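Local coordinates for protein histone acetyltransferase HPA2 and related acetyltransferases (Corynebacterium glutamicum ATCC 13032, PDB 2QEC) that probably transfers an acyl group, most likely acetyl from acetyl-coenzyme A, to an acceptor not yet identified, as a member of the GCN5-related N-acetyltransferase family, at residues A158-T164 and E192-P198; V20-F25 and T130-S135; L51-K55 and R97-I101. The protein carries 1 engineered substitution. All blocks are in the same frame, centred on the assembly; numbering follows the deposited sequence.

After strand 5-8 the chain forms helix 14-25, where contact 2 opens, and then helix 43-60, where contact 3 opens. Contact 3 closes first, when residues 97-101 of the excursion between strands 73-80 and 126-133 return to helix 43-60. Contact 2 closes next, as strand 126-133 packs against helix 14-25, so its long loop encloses contact 3 entirely. The two touch through Leu21 and Ile53. Contact 1 follows separately, crossing neither: strand 159-163 pairs with strand 192-197 after helix 166-174 and strand 178-183 have intervened. Contact 3 thus ties two helical segments, contact 2 a helix to mid-sheet, and contact 1 two strands of the sheet's C-terminal half; strands 159-163 and 126-133 are neighbours.

Contact 1 (A158-T164 and E192-P198); sequences AIYLEAT and ELAMWKP. With EDO (1,2-ethanediol), chain F.
Ala158 sets its CB over one face of the Trp196 indole, 3.9 Å from the centroid of the six-membered ring and displaced toward the rim, a CH-pi contact. Trp196 keeps CG anti to its backbone N (chi1 -174°), which lays the ring along this side of the sheet, while its NE1 hydrogen-bonds to the Pro179 carbonyl of the second subunit. On the same side of the sheet as Trp196, Tyr160 rests CE1 against Ala194 CB at 3.8 Å. The phenol OH of Tyr160 gives a very short bond, 2.5 Å, to Glu162 OE2, which lies in the ring plane. The other oxygen, Glu162 OE1, comes within 3.3 Å of Glu192 OE1, the carboxylate planes 52° apart; Thr30 makes a weak hydrogen bond to Glu192 OE2, and Arg33 a long, weak ion pair with OE1.

Strands 159-163 and 192-197 are antiparallel neighbours in the C-terminal half of the GNAT sheet, joined by six backbone hydrogen bonds in the pairs Ile159-Lys197, Leu161-Met195 and Ala163-Leu193. The side chains of those pairs occupy the opposite face, against helices 142-154 and 166-174. There Leu161 and the selenomethionine Met195 run side by side, Leu161 CD1 lying 3.9 Å from Met195 CB. Met195 then bends at its last torsion and brings SE to 4.1 Å from Ala163 CB, with Tyr172 packed against all three. Lys197 NZ hydrogen-bonds, 2.9 Å, to O2 of an ethanediol probably from the crystallisation liquor.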
loop_
_atom_site.group_PDB
_atom_site.type_symbol
_atom_site.label_atom_id
_atom_site.label_comp_id
_atom_site.label_asym_id
_atom_site.label_seq_id
_atom_site.Cartn_x
_atom_site.Cartn_y
_atom_site.Cartn_z
ATOM N N ALA A 158 -10.551 -1.930 -3.433
ATOM C CA ALA A 158 -9.228 -2.505 -3.200
ATOM C C ALA A 158 -9.286 -3.835 -2.428
ATOM O O ALA A 158 -10.205 -4.094 -1.668
ATOM C CB ALA A 158 -8.390 -1.510 -2.448
ATOM N N ILE A 159 -8.262 -4.652 -2.634
ATOM C CA ILE A 159 -8.089 -5.899 -1.923
ATOM C C ILE A 159 -6.625 -5.997 -1.421
ATOM O O ILE A 159 -5.697 -5.758 -2.175
ATOM C CB ILE A 159 -8.369 -7.087 -2.830
ATOM C CG1 ILE A 159 -9.692 -6.895 -3.585
ATOM C CG2 ILE A 159 -8.406 -8.387 -1.983
ATOM C CD1 ILE A 159 -10.080 -8.096 -4.520
ATOM N N TYR A 160 -6.466 -6.385 -0.152
ATOM C CA TYR A 160 -5.183 -6.776 0.466
ATOM C C TYR A 160 -5.135 -8.297 0.714
ATOM O O TYR A 160 -6.138 -8.897 1.052
ATOM C CB TYR A 160 -5.029 -5.996 1.801
ATOM C CG TYR A 160 -3.790 -6.307 2.625
ATOM C CD1 TYR A 160 -2.587 -5.738 2.337
ATOM C CD2 TYR A 160 -3.837 -7.236 3.669
ATOM C CE1 TYR A 160 -1.427 -6.042 3.090
ATOM C CE2 TYR A 160 -2.696 -7.559 4.412
ATOM C CZ TYR A 160 -1.485 -6.917 4.117
ATOM O OH TYR A 160 -0.338 -7.200 4.834
ATOM N N LEU A 161 -3.975 -8.909 0.493
ATOM C CA LEU A 161 -3.693 -10.240 0.912
ATOM C C LEU A 161 -2.196 -10.385 1.206
ATOM O O LEU A 161 -1.384 -9.512 0.926
ATOM C CB LEU A 161 -4.162 -11.274 -0.144
ATOM C CG LEU A 161 -3.586 -11.166 -1.567
ATOM C CD1 LEU A 161 -2.159 -11.728 -1.659
ATOM C CD2 LEU A 161 -4.461 -11.900 -2.525
ATOM N N GLU A 162 -1.835 -11.506 1.809
ATOM C CA GLU A 162 -0.446 -11.843 2.108
ATOM C C GLU A 162 -0.133 -13.164 1.491
ATOM O O GLU A 162 -0.681 -14.175 1.926
ATOM C CB GLU A 162 -0.275 -11.877 3.609
ATOM C CG GLU A 162 -0.265 -10.446 4.177
ATOM C CD GLU A 162 -0.572 -10.360 5.668
ATOM O OE1 GLU A 162 -0.781 -11.411 6.276
ATOM O OE2 GLU A 162 -0.552 -9.233 6.236
ATOM N N ALA A 163 0.696 -13.176 0.450
ATOM C CA ALA A 163 0.951 -14.421 -0.300
ATOM C C ALA A 163 2.074 -15.215 0.369
ATOM O O ALA A 163 3.090 -14.657 0.784
ATOM C CB ALA A 163 1.284 -14.110 -1.768
ATOM N N THR A 164 1.880 -16.519 0.509
ATOM C CA THR A 164 2.837 -17.357 1.242
ATOM C C THR A 164 3.936 -18.034 0.414
ATOM O O THR A 164 4.837 -18.662 1.003
ATOM C CB THR A 164 2.107 -18.438 2.002
ATOM O OG1 THR A 164 1.271 -19.159 1.082
ATOM C CG2 THR A 164 1.248 -17.823 3.114
ATOM N N GLU A 192 5.960 -13.550 4.290
ATOM C CA GLU A 192 4.809 -13.405 3.395
ATOM C C GLU A 192 4.947 -12.138 2.577
ATOM O O GLU A 192 5.457 -11.140 3.061
ATOM C CB GLU A 192 3.522 -13.386 4.180
ATOM C CG GLU A 192 3.347 -14.674 5.002
ATOM C CD GLU A 192 1.980 -14.800 5.634
ATOM O OE1 GLU A 192 1.509 -13.803 6.211
ATOM O OE2 GLU A 192 1.396 -15.908 5.594
ATOM N N LEU A 193 4.515 -12.204 1.324
ATOM C CA LEU A 193 4.544 -11.047 0.430
ATOM C C LEU A 193 3.156 -10.378 0.458
ATOM O O LEU A 193 2.193 -10.903 -0.071
ATOM C CB LEU A 193 4.894 -11.474 -0.999
ATOM C CG LEU A 193 4.986 -10.288 -2.003
ATOM C CD1 LEU A 193 5.932 -9.235 -1.554
ATOM C CD2 LEU A 193 5.342 -10.731 -3.384
ATOM N N ALA A 194 3.068 -9.229 1.127
ATOM C CA ALA A 194 1.861 -8.410 1.131
ATOM C C ALA A 194 1.626 -7.919 -0.273
ATOM O O ALA A 194 2.567 -7.435 -0.927
ATOM C CB ALA A 194 2.079 -7.181 2.052
HETATM N N MSE A 195 0.371 -7.947 -0.715
HETATM C CA MSE A 195 0.004 -7.479 -2.049
HETATM C C MSE A 195 -1.298 -6.679 -2.004
HETATM O O MSE A 195 -2.070 -6.802 -1.077
HETATM C CB MSE A 195 -0.172 -8.675 -2.999
HETATM C CG MSE A 195 1.008 -9.624 -2.988
HETATM SE SE MSE A 195 0.976 -10.942 -4.364
HETATM C CE MSE A 195 1.716 -9.829 -5.523
ATOM N N TRP A 196 -1.506 -5.870 -3.049
ATOM C CA TRP A 196 -2.601 -4.943 -3.154
ATOM C C TRP A 196 -3.188 -4.991 -4.543
ATOM O O TRP A 196 -2.477 -4.678 -5.519
ATOM C CB TRP A 196 -2.019 -3.544 -2.940
ATOM C CG TRP A 196 -2.958 -2.364 -2.866
ATOM C CD1 TRP A 196 -3.076 -1.361 -3.774
ATOM C CD2 TRP A 196 -3.827 -2.030 -1.785
ATOM N NE1 TRP A 196 -3.980 -0.427 -3.335
ATOM C CE2 TRP A 196 -4.460 -0.813 -2.116
ATOM C CE3 TRP A 196 -4.140 -2.643 -0.568
ATOM C CZ2 TRP A 196 -5.377 -0.197 -1.271
ATOM C CZ3 TRP A 196 -5.065 -2.034 0.271
ATOM C CH2 TRP A 196 -5.665 -0.823 -0.077
ATOM N N LYS A 197 -4.484 -5.259 -4.637
ATOM C CA LYS A 197 -5.225 -4.982 -5.876
ATOM C C LYS A 197 -5.862 -3.601 -5.742
ATOM O O LYS A 197 -6.703 -3.377 -4.872
ATOM C CB LYS A 197 -6.264 -6.057 -6.172
ATOM C CG LYS A 197 -7.050 -5.767 -7.432
ATOM C CD LYS A 197 -7.722 -6.969 -7.993
ATOM C CE LYS A 197 -8.389 -6.692 -9.342
ATOM N NZ LYS A 197 -9.224 -5.434 -9.413
ATOM N N PRO A 198 -5.414 -2.637 -6.579
ATOM C CA PRO A 198 -5.819 -1.274 -6.325
ATOM C C PRO A 198 -7.280 -0.988 -6.619
ATOM O O PRO A 198 -7.908 -1.729 -7.386
ATOM C CB PRO A 198 -4.912 -0.435 -7.221
ATOM C CG PRO A 198 -4.365 -1.359 -8.236
ATOM C CD PRO A 198 -4.534 -2.783 -7.752
HETATM C C1 EDO F . -11.268 -5.403 -6.708
HETATM O O1 EDO F . -9.919 -5.229 -7.128
HETATM C C2 EDO F . -12.078 -6.398 -7.536
HETATM O O2 EDO F . -11.909 -6.286 -8.944
HETATM O O HOH W 1 -1.486 -15.601 3.905
#

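Contact 2 (V20-F25 and T130-S135); sequences VLVEAF and TVATSS. With EDO (1,2-ethanediol), chain D; EDO (1,2-ethanediol), chain G.
Ala24 and Ala132 meet methyl to methyl, CB to CB at 3.6 Å, where the end of helix 14-25 passes almost perpendicularly over strand 126-133 (87° between the short axes). The two small side chains allow the close approach. Phe25 follows the same methyl: its CE2 lies 3.8 Å from Ala132 CB, and the centre of one ring face is covered by Ala24 CB. The outer end of the ring, the same CE2 together with CZ, meets Thr130 OG1 obliquely, at 3.0 Å from both carbons; a first torsion of -159° swings this hydroxyl to the ring and leaves CG2 against Leu21 CD2 at 3.8 Å.

The polar grip is at the other end. Glu23, extended, offers OE1 to the backbone N of Ser135 at 2.6 Å, and the Ser135 hydroxyl adds a weak second bond to the same oxygen.

Farther out, Phe49 packs on both Leu21 and Phe25, while Val76 of strand 73-80 backs Leu21 and Ala132. By analogy with relatives, strand 126-133 is probably the central GNAT strand that binds the cofactor's pantetheine arm. Val131 N makes a weak bond to an ethanediol, probably from the crystallisation liquor.

One strong and one weak donor on the same oxygen would probably favour the charged Glu23 carboxylate and would hold the turn after the strand to the helix, beside an otherwise largely apolar interface.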
loop_
_atom_site.group_PDB
_atom_site.type_symbol
_atom_site.label_atom_id
_atom_site.label_comp_id
_atom_site.label_asym_id
_atom_site.label_seq_id
_atom_site.Cartn_x
_atom_site.Cartn_y
_atom_site.Cartn_z
ATOM N N VAL A 20 -12.609 -28.500 6.162
ATOM C CA VAL A 20 -11.760 -28.118 4.998
ATOM C C VAL A 20 -10.562 -27.208 5.381
ATOM O O VAL A 20 -9.419 -27.413 4.939
ATOM C CB VAL A 20 -12.601 -27.470 3.863
ATOM C CG1 VAL A 20 -11.723 -26.974 2.773
ATOM C CG2 VAL A 20 -13.570 -28.527 3.256
ATOM N N LEU A 21 -10.814 -26.213 6.211
ATOM C CA LEU A 21 -9.746 -25.363 6.730
ATOM C C LEU A 21 -8.675 -26.155 7.494
ATOM O O LEU A 21 -7.482 -25.939 7.328
ATOM C CB LEU A 21 -10.360 -24.281 7.619
ATOM C CG LEU A 21 -11.181 -23.226 6.871
ATOM C CD1 LEU A 21 -12.138 -22.459 7.809
ATOM C CD2 LEU A 21 -10.298 -22.314 6.130
ATOM N N VAL A 22 -9.125 -27.047 8.361
ATOM C CA VAL A 22 -8.226 -27.856 9.173
ATOM C C VAL A 22 -7.366 -28.759 8.282
ATOM O O VAL A 22 -6.160 -28.870 8.494
ATOM C CB VAL A 22 -9.018 -28.693 10.198
ATOM C CG1 VAL A 22 -8.108 -29.709 10.887
ATOM C CG2 VAL A 22 -9.695 -27.777 11.227
ATOM N N GLU A 23 -7.987 -29.425 7.308
ATOM C CA GLU A 23 -7.256 -30.311 6.415
ATOM C C GLU A 23 -6.247 -29.493 5.665
ATOM O O GLU A 23 -5.112 -29.896 5.539
ATOM C CB GLU A 23 -8.194 -31.034 5.448
ATOM C CG GLU A 23 -7.485 -32.042 4.558
ATOM C CD GLU A 23 -8.313 -32.463 3.372
ATOM O OE1 GLU A 23 -8.402 -31.670 2.421
ATOM O OE2 GLU A 23 -8.851 -33.587 3.373
ATOM N N ALA A 24 -6.636 -28.318 5.189
ATOM C CA ALA A 24 -5.729 -27.521 4.405
ATOM C C ALA A 24 -4.549 -27.035 5.276
ATOM O O ALA A 24 -3.413 -27.012 4.836
ATOM C CB ALA A 24 -6.456 -26.347 3.772
ATOM N N PHE A 25 -4.814 -26.656 6.518
ATOM C CA PHE A 25 -3.817 -25.892 7.273
ATOM C C PHE A 25 -3.197 -26.658 8.446
ATOM O O PHE A 25 -2.446 -26.081 9.205
ATOM C CB PHE A 25 -4.421 -24.560 7.705
ATOM C CG PHE A 25 -4.772 -23.658 6.541
ATOM C CD1 PHE A 25 -3.810 -23.323 5.584
ATOM C CD2 PHE A 25 -6.056 -23.170 6.380
ATOM C CE1 PHE A 25 -4.136 -22.534 4.501
ATOM C CE2 PHE A 25 -6.384 -22.383 5.298
ATOM C CZ PHE A 25 -5.439 -22.059 4.359
ATOM N N THR A 130 -8.035 -16.155 4.085
ATOM C CA THR A 130 -7.598 -17.467 3.777
ATOM C C THR A 130 -8.406 -18.045 2.608
ATOM O O THR A 130 -9.605 -17.730 2.435
ATOM C CB THR A 130 -7.656 -18.333 5.057
ATOM O OG1 THR A 130 -6.805 -19.462 4.910
ATOM C CG2 THR A 130 -9.064 -18.751 5.374
ATOM N N VAL A 131 -7.723 -18.867 1.818
ATOM C CA VAL A 131 -8.336 -19.678 0.765
ATOM C C VAL A 131 -7.812 -21.082 0.908
ATOM O O VAL A 131 -6.611 -21.318 0.981
ATOM C CB VAL A 131 -8.126 -19.031 -0.666
ATOM C CG1 VAL A 131 -6.682 -18.758 -0.937
ATOM C CG2 VAL A 131 -8.682 -19.936 -1.780
ATOM N N ALA A 132 -8.722 -22.054 1.040
ATOM C CA ALA A 132 -8.358 -23.395 1.267
ATOM C C ALA A 132 -9.094 -24.293 0.308
ATOM O O ALA A 132 -10.272 -24.051 0.015
ATOM C CB ALA A 132 -8.717 -23.771 2.704
ATOM N N THR A 133 -8.387 -25.313 -0.154
ATOM C CA THR A 133 -8.861 -26.319 -1.109
ATOM C C THR A 133 -8.739 -27.670 -0.451
ATOM O O THR A 133 -7.707 -27.960 0.160
ATOM C CB THR A 133 -7.955 -26.331 -2.376
ATOM O OG1 THR A 133 -8.081 -25.065 -3.039
ATOM C CG2 THR A 133 -8.322 -27.430 -3.364
ATOM N N SER A 134 -9.744 -28.526 -0.612
ATOM C CA SER A 134 -9.638 -29.906 -0.130
ATOM C C SER A 134 -8.517 -30.655 -0.859
ATOM O O SER A 134 -8.269 -30.418 -2.040
ATOM C CB SER A 134 -10.947 -30.706 -0.323
ATOM O OG SER A 134 -11.971 -30.081 0.370
ATOM N N SER A 135 -7.869 -31.581 -0.157
ATOM C CA SER A 135 -6.767 -32.348 -0.732
ATOM C C SER A 135 -7.258 -33.111 -1.951
ATOM O O SER A 135 -6.616 -33.111 -3.018
ATOM C CB SER A 135 -6.205 -33.348 0.298
ATOM O OG SER A 135 -5.915 -32.684 1.526
HETATM C C1 EDO D . -4.388 -16.134 0.348
HETATM O O1 EDO D . -3.277 -15.305 0.688
HETATM C C2 EDO D . -5.074 -16.642 1.616
HETATM O O2 EDO D . -4.806 -18.047 1.868
HETATM C C1 EDO G . -5.659 -21.499 -3.885
HETATM O O1 EDO G . -5.032 -20.236 -4.203
HETATM C C2 EDO G . -5.194 -22.123 -2.557
HETATM O O2 EDO G . -6.078 -23.178 -2.104
#

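Contact 3 (L51-K55 and R97-I101); sequences LQIEK and RLVSI
Leu51 and Arg97 lie alongside each other, running in opposing senses, which puts the Leu51 methyl CD1 over the centre of one guanidinium face, 3.4 Å from Arg97 CZ. Arg97 gets there by an extended start and a bend at its third torsion (-51°) that turns the flat group against helix 43-60.

The charged part of the contact works at the edge of that same group. Glu54 OE2 accepts from Arg97 NH2 at 3.1 Å in a nearly straight bond (N-H...O 163°), with the oxygen close to the guanidinium plane. Glu54 OE1 lies 3.3 Å from Arg97 NH1, a weak second bond. The carboxylate is turned 46° from the guanidinium plane, so this two-pronged salt bridge is a skewed one. Glu54 is poorly ordered, and the grip on the surface is probably not rigid.

In the GNAT fold helix 43-60 flanks the sheet, packed beside helix 14-25; Ile53 packs into that seam. Residues 97-101 belong to the long excursion between strands 73-80 and 126-133, parts of which are not modelled, and here it docks on helix 43-60 at the protein surface.

The apolar part comes from the other Leu51 branch. Its CD2 meets Leu98 CD2 at 3.5 Å, the two side chains at about a right angle, and Ile101 CD1 at 4.1 Å. Ile101 also packs on Ala47 and Leu48, about one turn earlier in helix 43-60.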
loop_
_atom_site.group_PDB
_atom_site.type_symbol
_atom_site.label_atom_id
_atom_site.label_comp_id
_atom_site.label_asym_id
_atom_site.label_seq_id
_atom_site.Cartn_x
_atom_site.Cartn_y
_atom_site.Cartn_z
ATOM N N LEU A 51 -14.197 -20.465 15.952
ATOM C CA LEU A 51 -14.370 -19.154 16.571
ATOM C C LEU A 51 -14.307 -17.990 15.567
ATOM O O LEU A 51 -15.115 -17.067 15.639
ATOM C CB LEU A 51 -13.288 -18.959 17.627
ATOM C CG LEU A 51 -13.269 -17.633 18.393
ATOM C CD1 LEU A 51 -14.398 -17.578 19.408
ATOM C CD2 LEU A 51 -11.949 -17.459 19.072
ATOM N N GLN A 52 -13.337 -18.033 14.657
ATOM C CA GLN A 52 -13.204 -17.013 13.617
ATOM C C GLN A 52 -14.464 -16.975 12.733
ATOM O O GLN A 52 -14.992 -15.915 12.464
ATOM C CB GLN A 52 -11.936 -17.233 12.773
ATOM C CG GLN A 52 -10.662 -16.657 13.390
ATOM C CD GLN A 52 -9.400 -17.109 12.690
ATOM O OE1 GLN A 52 -9.392 -18.089 11.966
ATOM N NE2 GLN A 52 -8.325 -16.379 12.894
ATOM N N ILE A 53 -14.948 -18.126 12.301
ATOM C CA ILE A 53 -16.171 -18.184 11.502
ATOM C C ILE A 53 -17.379 -17.662 12.266
ATOM O O ILE A 53 -18.162 -16.867 11.754
ATOM C CB ILE A 53 -16.443 -19.621 11.043
ATOM C CG1 ILE A 53 -15.457 -19.998 9.942
ATOM C CG2 ILE A 53 -17.919 -19.814 10.561
ATOM C CD1 ILE A 53 -15.459 -21.476 9.664
ATOM N N GLU A 54 -17.512 -18.103 13.504
ATOM C CA GLU A 54 -18.702 -17.840 14.295
ATOM C C GLU A 54 -18.797 -16.369 14.687
ATOM O O GLU A 54 -19.874 -15.772 14.601
ATOM C CB GLU A 54 -18.677 -18.748 15.522
ATOM C CG GLU A 54 -19.798 -18.579 16.509
ATOM C CD GLU A 54 -19.419 -19.142 17.867
ATOM O OE1 GLU A 54 -19.149 -20.364 17.949
ATOM O OE2 GLU A 54 -19.377 -18.355 18.837
ATOM N N LYS A 55 -17.664 -15.786 15.070
ATOM C CA LYS A 55 -17.629 -14.452 15.669
ATOM C C LYS A 55 -17.092 -13.355 14.760
ATOM O O LYS A 55 -17.195 -12.191 15.097
ATOM C CB LYS A 55 -16.779 -14.484 16.948
ATOM C CG LYS A 55 -17.342 -15.375 18.059
ATOM C CD LYS A 55 -18.476 -14.686 18.809
ATOM C CE LYS A 55 -18.889 -15.444 20.077
ATOM N NZ LYS A 55 -19.574 -14.560 21.080
ATOM N N ARG A 97 -12.211 -18.116 25.390
ATOM C CA ARG A 97 -12.034 -19.314 24.557
ATOM C C ARG A 97 -10.659 -19.247 23.911
ATOM O O ARG A 97 -10.106 -20.254 23.463
ATOM C CB ARG A 97 -13.107 -19.368 23.465
ATOM C CG ARG A 97 -13.437 -20.770 22.977
ATOM C CD ARG A 97 -14.315 -20.745 21.724
ATOM N NE ARG A 97 -15.507 -19.904 21.860
ATOM C CZ ARG A 97 -16.473 -19.812 20.947
ATOM N NH1 ARG A 97 -16.426 -20.514 19.815
ATOM N NH2 ARG A 97 -17.503 -19.014 21.172
ATOM N N LEU A 98 -10.125 -18.033 23.861
ATOM C CA LEU A 98 -8.795 -17.789 23.361
ATOM C C LEU A 98 -7.743 -18.335 24.320
ATOM O O LEU A 98 -6.679 -18.775 23.882
ATOM C CB LEU A 98 -8.597 -16.294 23.141
ATOM C CG LEU A 98 -9.576 -15.672 22.150
ATOM C CD1 LEU A 98 -9.634 -14.155 22.346
ATOM C CD2 LEU A 98 -9.193 -16.051 20.727
ATOM N N VAL A 99 -8.034 -18.303 25.624
ATOM C CA VAL A 99 -7.172 -18.954 26.615
ATOM C C VAL A 99 -7.062 -20.458 26.320
ATOM O O VAL A 99 -6.037 -21.081 26.617
ATOM C CB VAL A 99 -7.685 -18.750 28.068
ATOM N N SER A 100 -8.120 -21.023 25.734
ATOM C CA SER A 100 -8.180 -22.448 25.405
ATOM C C SER A 100 -7.398 -22.801 24.142
ATOM O O SER A 100 -6.916 -23.918 23.998
ATOM C CB SER A 100 -9.637 -22.881 25.233
ATOM O OG SER A 100 -10.413 -22.484 26.357
ATOM N N ILE A 101 -7.297 -21.847 23.224
ATOM C CA ILE A 101 -6.581 -22.038 21.958
ATOM C C ILE A 101 -5.081 -21.701 22.088
ATOM O O ILE A 101 -4.235 -22.441 21.578
ATOM C CB ILE A 101 -7.245 -21.193 20.840
ATOM C CG1 ILE A 101 -8.667 -21.732 20.558
ATOM C CG2 ILE A 101 -6.383 -21.177 19.577
ATOM C CD1 ILE A 101 -9.701 -20.674 20.169
#